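Local coordinates for type III restriction-modification enzyme EcoP15I Mod subunit (Escherichia coli, PDB 4ZCF), which methylates the N6 of one adenine in the DNA site 5'-CAGCAG-3' using S-adenosylmethionine, and joins the Res subunit for DNA restriction, at residues F141-L146 / A157-L161; L512-F516 / E540-L545; H171-L175 / N202-L207. Residue numbers count along the deposited sequence, not the author numbering.

Contact 1. Residues F141-L146 / A157-L161; sequences FTPEQL and AKRIL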
loop_
_atom_site.group_PDB
_atom_site.type_symbol
_atom_site.label_atom_id
_atom_site.label_comp_id
_atom_site.label_asym_id
_atom_site.label_seq_id
_atom_site.Cartn_x
_atom_site.Cartn_y
_atom_site.Cartn_z
ATOM N N PHE A 141 -27.899 -16.677 1.660
ATOM C CA PHE A 141 -28.054 -17.371 0.377
ATOM C C PHE A 141 -28.223 -18.888 0.568
ATOM O O PHE A 141 -28.015 -19.411 1.669
ATOM C CB PHE A 141 -26.855 -17.108 -0.569
ATOM C CG PHE A 141 -26.535 -15.678 -0.949
ATOM C CD1 PHE A 141 -27.373 -14.961 -1.796
ATOM C CD2 PHE A 141 -25.348 -15.081 -0.538
ATOM C CE1 PHE A 141 -27.064 -13.647 -2.167
ATOM C CE2 PHE A 141 -25.038 -13.767 -0.914
ATOM C CZ PHE A 141 -25.898 -13.060 -1.721
ATOM N N THR A 142 -28.611 -19.582 -0.523
ATOM C CA THR A 142 -28.763 -21.040 -0.607
ATOM C C THR A 142 -27.489 -21.558 -1.316
ATOM O O THR A 142 -26.915 -20.798 -2.100
ATOM C CB THR A 142 -30.064 -21.417 -1.355
ATOM O OG1 THR A 142 -29.909 -21.192 -2.752
ATOM C CG2 THR A 142 -31.286 -20.653 -0.851
ATOM N N PRO A 143 -26.995 -22.796 -1.075
ATOM C CA PRO A 143 -25.767 -23.241 -1.769
ATOM C C PRO A 143 -25.860 -23.147 -3.285
ATOM O O PRO A 143 -24.849 -22.960 -3.956
ATOM C CB PRO A 143 -25.599 -24.691 -1.303
ATOM C CG PRO A 143 -26.299 -24.748 0.010
ATOM C CD PRO A 143 -27.497 -23.846 -0.167
ATOM N N GLU A 144 -27.090 -23.241 -3.816
ATOM C CA GLU A 144 -27.392 -23.154 -5.246
ATOM C C GLU A 144 -27.124 -21.722 -5.705
ATOM O O GLU A 144 -26.356 -21.517 -6.649
ATOM C CB GLU A 144 -28.858 -23.588 -5.556
ATOM C CG GLU A 144 -29.529 -24.522 -4.545
ATOM C CD GLU A 144 -28.940 -25.908 -4.317
ATOM O OE1 GLU A 144 -28.480 -26.542 -5.296
ATOM O OE2 GLU A 144 -28.984 -26.378 -3.157
ATOM N N GLN A 145 -27.715 -20.745 -4.978
ATOM C CA GLN A 145 -27.611 -19.301 -5.177
ATOM C C GLN A 145 -26.155 -18.793 -5.154
ATOM O O GLN A 145 -25.746 -18.085 -6.079
ATOM C CB GLN A 145 -28.452 -18.556 -4.117
ATOM C CG GLN A 145 -29.923 -18.370 -4.480
ATOM C CD GLN A 145 -30.212 -17.031 -5.124
ATOM O OE1 GLN A 145 -29.897 -15.959 -4.583
ATOM N NE2 GLN A 145 -30.875 -17.060 -6.271
ATOM N N LEU A 146 -25.379 -19.158 -4.112
ATOM C CA LEU A 146 -23.977 -18.737 -3.955
ATOM C C LEU A 146 -23.044 -19.264 -5.069
ATOM O O LEU A 146 -22.248 -18.492 -5.612
ATOM C CB LEU A 146 -23.447 -19.064 -2.536
ATOM C CG LEU A 146 -21.966 -18.750 -2.218
ATOM C CD1 LEU A 146 -21.646 -17.280 -2.410
ATOM C CD2 LEU A 146 -21.611 -19.187 -0.812
ATOM N N ALA A 157 -19.661 -23.685 -2.211
ATOM C CA ALA A 157 -20.802 -22.854 -1.805
ATOM C C ALA A 157 -21.535 -23.433 -0.573
ATOM O O ALA A 157 -22.125 -22.669 0.202
ATOM C CB ALA A 157 -21.762 -22.693 -2.965
ATOM N N LYS A 158 -21.479 -24.780 -0.396
ATOM C CA LYS A 158 -22.022 -25.521 0.746
ATOM C C LYS A 158 -21.086 -25.320 1.951
ATOM O O LYS A 158 -21.553 -25.115 3.072
ATOM C CB LYS A 158 -22.083 -27.028 0.432
ATOM C CG LYS A 158 -23.326 -27.511 -0.305
ATOM C CD LYS A 158 -23.152 -28.976 -0.742
ATOM C CE LYS A 158 -24.419 -29.616 -1.259
ATOM N NZ LYS A 158 -24.877 -29.017 -2.539
ATOM N N ARG A 159 -19.759 -25.401 1.701
ATOM C CA ARG A 159 -18.690 -25.266 2.692
ATOM C C ARG A 159 -18.576 -23.862 3.249
ATOM O O ARG A 159 -18.285 -23.709 4.442
ATOM C CB ARG A 159 -17.346 -25.769 2.139
ATOM C CG ARG A 159 -17.236 -27.296 2.138
ATOM C CD ARG A 159 -15.892 -27.802 1.650
ATOM N NE ARG A 159 -15.937 -29.221 1.285
ATOM C CZ ARG A 159 -15.746 -30.237 2.130
ATOM N NH1 ARG A 159 -15.499 -30.004 3.416
ATOM N NH2 ARG A 159 -15.808 -31.489 1.697
ATOM N N ILE A 160 -18.811 -22.840 2.402
ATOM C CA ILE A 160 -18.767 -21.446 2.828
ATOM C C ILE A 160 -19.965 -21.223 3.742
ATOM O O ILE A 160 -19.765 -21.004 4.935
ATOM C CB ILE A 160 -18.711 -20.422 1.646
ATOM C CG1 ILE A 160 -17.375 -20.502 0.883
ATOM C CG2 ILE A 160 -18.988 -18.980 2.136
ATOM C CD1 ILE A 160 -17.412 -19.927 -0.568
ATOM N N LEU A 161 -21.206 -21.363 3.200
ATOM C CA LEU A 161 -22.455 -21.174 3.945
ATOM C C LEU A 161 -22.530 -21.916 5.267
ATOM O O LEU A 161 -23.140 -21.405 6.204
ATOM C CB LEU A 161 -23.699 -21.404 3.084
ATOM C CG LEU A 161 -23.912 -20.421 1.935
ATOM C CD1 LEU A 161 -25.054 -20.854 1.083
ATOM C CD2 LEU A 161 -24.125 -18.993 2.424
#
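Leu-161 is the main bump of this small interface. Its CD1 pushes into the bend where the chain enters helix 143-150, 3.3 Å from Phe-141 O and 3.5 Å from both Thr-142 C and Pro-143 N, so the methyl rests more closely on backbone than on side chains. In return Leu-146 points at the other helix and fits between Ala-157, Ile-160 and Leu-161: its CD2 is 3.8 Å from Leu-161 CG and 4.0 Å from Ile-160 CG2. The small Ala-157 allows the backbones to close to 5.0 Å between the CA atoms of Pro-143 and Ala-157, with Ala-157 CB 3.3 Å from Pro-143 O. Pro-143 fills the middle, and its CB also meets Lys-158 CG at 3.8 Å, toward the exposed side. Thr-142 is the N-cap of helix 143-150, OG1 accepting from Gln-145 N at 3.2 Å. Beyond, Tyr-65 of helix 63-71 touches both Leu-146 and Ile-160. Two consecutive helices, 143-150 and 154-164, thus pack through aliphatic side chains across a short loop within the DNA methylase region.

Contact 2. Residues L512-F516 / E540-L545; sequences LMPDF and EQYDTL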
loop_
_atom_site.group_PDB
_atom_site.type_symbol
_atom_site.label_atom_id
_atom_site.label_comp_id
_atom_site.label_asym_id
_atom_site.label_seq_id
_atom_site.Cartn_x
_atom_site.Cartn_y
_atom_site.Cartn_z
ATOM N N LEU A 512 -28.774 4.588 7.252
ATOM C CA LEU A 512 -29.253 3.733 6.171
ATOM C C LEU A 512 -30.769 3.533 6.316
ATOM O O LEU A 512 -31.267 3.346 7.438
ATOM C CB LEU A 512 -28.549 2.363 6.167
ATOM C CG LEU A 512 -27.103 2.288 5.740
ATOM C CD1 LEU A 512 -26.610 0.883 5.886
ATOM C CD2 LEU A 512 -26.898 2.803 4.317
ATOM N N MET A 513 -31.495 3.556 5.179
ATOM C CA MET A 513 -32.969 3.374 5.152
ATOM C C MET A 513 -33.337 2.205 4.271
ATOM O O MET A 513 -32.662 2.008 3.250
ATOM C CB MET A 513 -33.690 4.625 4.592
ATOM C CG MET A 513 -33.424 5.886 5.365
ATOM S SD MET A 513 -34.128 5.916 7.032
ATOM C CE MET A 513 -35.804 6.386 6.671
ATOM N N PRO A 514 -34.449 1.475 4.591
ATOM C CA PRO A 514 -34.900 0.379 3.700
ATOM C C PRO A 514 -35.274 0.936 2.332
ATOM O O PRO A 514 -35.769 2.062 2.288
ATOM C CB PRO A 514 -36.120 -0.203 4.427
ATOM C CG PRO A 514 -36.545 0.817 5.404
ATOM C CD PRO A 514 -35.325 1.594 5.782
ATOM N N ASP A 515 -34.950 0.223 1.224
ATOM C CA ASP A 515 -35.239 0.726 -0.134
ATOM C C ASP A 515 -36.717 0.558 -0.519
ATOM O O ASP A 515 -37.057 -0.394 -1.222
ATOM C CB ASP A 515 -34.295 0.087 -1.182
ATOM C CG ASP A 515 -34.451 0.550 -2.633
ATOM O OD1 ASP A 515 -35.315 1.426 -2.901
ATOM O OD2 ASP A 515 -33.712 0.043 -3.494
ATOM N N PHE A 516 -37.578 1.511 -0.096
ATOM C CA PHE A 516 -39.036 1.508 -0.330
ATOM C C PHE A 516 -39.473 1.448 -1.815
ATOM O O PHE A 516 -40.575 0.985 -2.095
ATOM C CB PHE A 516 -39.726 2.686 0.404
ATOM C CG PHE A 516 -39.371 4.039 -0.160
ATOM C CD1 PHE A 516 -40.037 4.546 -1.270
ATOM C CD2 PHE A 516 -38.346 4.791 0.393
ATOM C CE1 PHE A 516 -39.668 5.769 -1.832
ATOM C CE2 PHE A 516 -37.980 6.019 -0.166
ATOM C CZ PHE A 516 -38.643 6.497 -1.278
ATOM N N GLU A 540 -41.425 11.892 4.349
ATOM C CA GLU A 540 -40.161 11.289 4.780
ATOM C C GLU A 540 -39.496 10.598 3.575
ATOM O O GLU A 540 -38.327 10.860 3.316
ATOM C CB GLU A 540 -40.349 10.319 5.968
ATOM C CG GLU A 540 -39.077 9.571 6.369
ATOM C CD GLU A 540 -39.046 8.977 7.766
ATOM O OE1 GLU A 540 -39.041 7.729 7.894
ATOM O OE2 GLU A 540 -38.988 9.771 8.735
ATOM N N GLN A 541 -40.251 9.760 2.822
ATOM C CA GLN A 541 -39.736 9.046 1.644
ATOM C C GLN A 541 -39.128 10.009 0.621
ATOM O O GLN A 541 -37.995 9.801 0.194
ATOM C CB GLN A 541 -40.803 8.129 1.043
ATOM C CG GLN A 541 -41.167 6.945 1.965
ATOM C CD GLN A 541 -42.364 6.117 1.525
ATOM O OE1 GLN A 541 -43.139 6.485 0.646
ATOM N NE2 GLN A 541 -42.549 4.962 2.145
ATOM N N TYR A 542 -39.839 11.115 0.326
ATOM C CA TYR A 542 -39.449 12.208 -0.581
ATOM C C TYR A 542 -38.049 12.757 -0.201
ATOM O O TYR A 542 -37.230 13.041 -1.087
ATOM C CB TYR A 542 -40.502 13.327 -0.451
ATOM C CG TYR A 542 -40.229 14.595 -1.234
ATOM C CD1 TYR A 542 -39.244 15.496 -0.824
ATOM C CD2 TYR A 542 -41.032 14.957 -2.313
ATOM C CE1 TYR A 542 -38.984 16.659 -1.542
ATOM C CE2 TYR A 542 -40.802 16.136 -3.020
ATOM C CZ TYR A 542 -39.778 16.987 -2.630
ATOM O OH TYR A 542 -39.539 18.149 -3.329
ATOM N N ASP A 543 -37.815 12.967 1.117
ATOM C CA ASP A 543 -36.558 13.473 1.665
ATOM C C ASP A 543 -35.442 12.437 1.569
ATOM O O ASP A 543 -34.314 12.808 1.261
ATOM C CB ASP A 543 -36.752 13.973 3.098
ATOM C CG ASP A 543 -37.471 15.311 3.210
ATOM O OD1 ASP A 543 -37.378 16.126 2.248
ATOM O OD2 ASP A 543 -38.081 15.570 4.282
ATOM N N THR A 544 -35.761 11.137 1.788
ATOM C CA THR A 544 -34.839 10.010 1.625
ATOM C C THR A 544 -34.311 9.939 0.172
ATOM O O THR A 544 -33.112 9.760 -0.021
ATOM C CB THR A 544 -35.468 8.701 2.120
ATOM O OG1 THR A 544 -35.947 8.891 3.457
ATOM C CG2 THR A 544 -34.476 7.525 2.096
ATOM N N LEU A 545 -35.186 10.144 -0.829
ATOM C CA LEU A 545 -34.836 10.142 -2.256
ATOM C C LEU A 545 -33.890 11.250 -2.630
ATOM O O LEU A 545 -32.894 10.983 -3.280
ATOM C CB LEU A 545 -36.083 10.256 -3.142
ATOM C CG LEU A 545 -37.010 9.064 -3.255
ATOM C CD1 LEU A 545 -38.035 9.333 -4.342
ATOM C CD2 LEU A 545 -36.252 7.782 -3.586
#
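This is a strand-to-helix packing contact, mostly apolar, in which the end of strand 508-514 and the turn after it meet the first half of helix 539-552. The strand belongs to the large mixed sheet of the methyltransferase, next to strand 76-80, whereas the helix belongs to the EcoP15I C-terminal domain. The backbones stay well apart, with 7.7 Å between the CA atoms of Met-513 and Thr-544 and 7.8 Å between those of Phe-516 and Gln-541, and side chains fill the gap.

Phe-516 contributes the largest single share of the buried surface. The CB of Gln-541 sits over one face of its ring, 3.8 Å from the centroid and 21° off the normal, a CH-pi contact, while Thr-544 CB approaches the ring edge, 4.3 Å from Phe-516 CE2. Leu-545 CD2 adds an apolar contact 3.6 Å from Phe-516 CZ. Met-513 makes the second patch: its CG lies 3.8 Å from Thr-544 CG2, and its CE reaches to 3.7 Å from Glu-540 OE1. The hydroxyl of Thr-544 is turned back to its own helix, OG1 donating to Glu-540 O at 3.1 Å. Ala-79 of strand 76-80 touches both Met-513 and Thr-544. An inverse gamma turn centred on Asp-515 carries the chain from strand to Phe-516, and the whole is an alpha/beta packing that joins the Rossmann-like methyltransferase sheet to the C-terminal domain.

Contact 3. Residues H171-L175 / N202-L207; sequences HSAWL and NEFSQL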
loop_
_atom_site.group_PDB
_atom_site.type_symbol
_atom_site.label_atom_id
_atom_site.label_comp_id
_atom_site.label_asym_id
_atom_site.label_seq_id
_atom_site.Cartn_x
_atom_site.Cartn_y
_atom_site.Cartn_z
ATOM N N HIS A 171 -9.502 -17.599 11.382
ATOM C CA HIS A 171 -8.767 -16.639 10.564
ATOM C C HIS A 171 -9.491 -16.394 9.260
ATOM O O HIS A 171 -9.596 -15.247 8.829
ATOM C CB HIS A 171 -7.343 -17.148 10.278
ATOM C CG HIS A 171 -6.441 -17.192 11.470
ATOM N ND1 HIS A 171 -6.015 -16.038 12.091
ATOM C CD2 HIS A 171 -5.828 -18.248 12.046
ATOM C CE1 HIS A 171 -5.210 -16.428 13.062
ATOM N NE2 HIS A 171 -5.066 -17.753 13.072
ATOM N N SER A 172 -10.006 -17.459 8.634
ATOM C CA SER A 172 -10.768 -17.369 7.383
ATOM C C SER A 172 -12.075 -16.594 7.553
ATOM O O SER A 172 -12.389 -15.779 6.692
ATOM C CB SER A 172 -10.996 -18.744 6.762
ATOM O OG SER A 172 -11.546 -19.669 7.677
ATOM N N ALA A 173 -12.813 -16.803 8.679
ATOM C CA ALA A 173 -14.049 -16.061 8.981
ATOM C C ALA A 173 -13.704 -14.578 9.152
ATOM O O ALA A 173 -14.340 -13.710 8.518
ATOM C CB ALA A 173 -14.701 -16.604 10.239
ATOM N N TRP A 174 -12.613 -14.300 9.924
ATOM C CA TRP A 174 -12.092 -12.939 10.128
ATOM C C TRP A 174 -11.678 -12.268 8.815
ATOM O O TRP A 174 -12.048 -11.123 8.593
ATOM C CB TRP A 174 -10.963 -12.923 11.160
ATOM C CG TRP A 174 -10.635 -11.541 11.651
ATOM C CD1 TRP A 174 -11.208 -10.889 12.707
ATOM C CD2 TRP A 174 -9.651 -10.636 11.102
ATOM N NE1 TRP A 174 -10.633 -9.644 12.865
ATOM C CE2 TRP A 174 -9.685 -9.455 11.882
ATOM C CE3 TRP A 174 -8.736 -10.716 10.033
ATOM C CZ2 TRP A 174 -8.837 -8.362 11.627
ATOM C CZ3 TRP A 174 -7.910 -9.627 9.765
ATOM C CH2 TRP A 174 -7.947 -8.479 10.567
ATOM N N LEU A 175 -10.975 -12.991 7.918
ATOM C CA LEU A 175 -10.559 -12.466 6.602
ATOM C C LEU A 175 -11.745 -12.223 5.663
ATOM O O LEU A 175 -11.719 -11.277 4.872
ATOM C CB LEU A 175 -9.515 -13.373 5.944
ATOM C CG LEU A 175 -8.128 -13.482 6.631
ATOM C CD1 LEU A 175 -7.371 -14.687 6.114
ATOM C CD2 LEU A 175 -7.268 -12.246 6.403
ATOM N N ASN A 202 -3.050 -11.664 17.326
ATOM C CA ASN A 202 -3.974 -12.667 16.799
ATOM C C ASN A 202 -4.083 -12.698 15.283
ATOM O O ASN A 202 -3.902 -13.765 14.698
ATOM C CB ASN A 202 -5.324 -12.597 17.500
ATOM C CG ASN A 202 -5.204 -12.899 18.960
ATOM O OD1 ASN A 202 -4.881 -14.018 19.350
ATOM N ND2 ASN A 202 -5.358 -11.883 19.799
ATOM N N GLU A 203 -4.273 -11.525 14.652
ATOM C CA GLU A 203 -4.446 -11.376 13.199
ATOM C C GLU A 203 -3.413 -10.496 12.492
ATOM O O GLU A 203 -3.597 -10.200 11.308
ATOM C CB GLU A 203 -5.877 -10.874 12.876
ATOM C CG GLU A 203 -6.993 -11.757 13.407
ATOM C CD GLU A 203 -7.063 -13.150 12.811
ATOM O OE1 GLU A 203 -6.611 -13.324 11.657
ATOM O OE2 GLU A 203 -7.568 -14.070 13.497
ATOM N N PHE A 204 -2.337 -10.089 13.188
ATOM C CA PHE A 204 -1.296 -9.224 12.613
ATOM C C PHE A 204 -0.773 -9.706 11.252
ATOM O O PHE A 204 -0.905 -8.971 10.279
ATOM C CB PHE A 204 -0.159 -8.930 13.624
ATOM C CG PHE A 204 1.042 -8.159 13.109
ATOM C CD1 PHE A 204 0.879 -7.016 12.329
ATOM C CD2 PHE A 204 2.331 -8.535 13.458
ATOM C CE1 PHE A 204 1.985 -6.289 11.879
ATOM C CE2 PHE A 204 3.440 -7.807 12.993
ATOM C CZ PHE A 204 3.256 -6.693 12.208
ATOM N N SER A 205 -0.236 -10.943 11.179
ATOM C CA SER A 205 0.321 -11.546 9.951
ATOM C C SER A 205 -0.715 -11.723 8.855
ATOM O O SER A 205 -0.457 -11.316 7.721
ATOM C CB SER A 205 1.005 -12.872 10.264
ATOM O OG SER A 205 1.598 -12.830 11.551
ATOM N N GLN A 206 -1.909 -12.255 9.204
ATOM C CA GLN A 206 -3.054 -12.470 8.287
ATOM C C GLN A 206 -3.588 -11.190 7.676
ATOM O O GLN A 206 -3.923 -11.189 6.492
ATOM C CB GLN A 206 -4.190 -13.219 8.982
ATOM C CG GLN A 206 -3.882 -14.702 9.224
ATOM C CD GLN A 206 -2.981 -15.007 10.412
ATOM O OE1 GLN A 206 -2.596 -14.144 11.232
ATOM N NE2 GLN A 206 -2.651 -16.270 10.531
ATOM N N LEU A 207 -3.658 -10.092 8.458
ATOM C CA LEU A 207 -4.106 -8.787 7.955
ATOM C C LEU A 207 -3.049 -8.180 7.067
ATOM O O LEU A 207 -3.378 -7.623 6.024
ATOM C CB LEU A 207 -4.383 -7.843 9.124
ATOM C CG LEU A 207 -4.617 -6.356 8.823
ATOM C CD1 LEU A 207 -5.954 -6.107 8.027
ATOM C CD2 LEU A 207 -4.521 -5.560 10.102
#
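Polar contacts centre on His-171, whose ND1 donates to Glu-203 OE1 at 2.8 Å with an almost straight N-H...O angle of 172°. Asn-202 O also lies near the plane of the imidazole, 3.4 Å from His-171 CE1, and Gln-206 NE2 sits over a ring face, 3.6 Å from CE1 of the same histidine. Further out, His-171 NE2 bonds Glu-217 of the second subunit, and Glu-203 OE2 bonds Asn-127.

The aromatic contact is a CH-pi one: Glu-203 CB lies 3.8 Å from the centroid of the six-membered ring of Trp-174, nearly on its normal. Trp-174 NE1 bonds Pro-125 O, within the predicted S-adenosylmethionine-binding region.

Van der Waals packing completes the interface: Trp-174 CH2 meets Leu-207 CB at 3.9 Å, an apolar pair, and Leu-175 CD2 approaches Gln-206 O to 3.5 Å. Since His-171 bonds a carboxylate on each of its nitrogens, in its own and in the partner chain, the ring is consistent with a doubly protonated state and ties this helix pair to the Mod dimer interface.

Contacts 1 and 3 are near neighbours, their centres about 22 Å apart and their nearest atoms about 8 Å, and consecutive helices 154-164 and 171-188 connect them. Contact 2 stands apart, its centre about 31 Å from that of contact 1 and about 36 Å from that of contact 3; it comes much later in the sequence, where the methyltransferase sheet meets the C-terminal domain. Contact 3 lies beside the predicted cofactor-binding region and the second Mod subunit, with its nearest atom about 16 Å from the DNA, against about 40 Å for contact 1 and about 39 Å for contact 2; the Asn-202 side chain, bonded to Asp-200, is about 4 Å from a bound manganese ion.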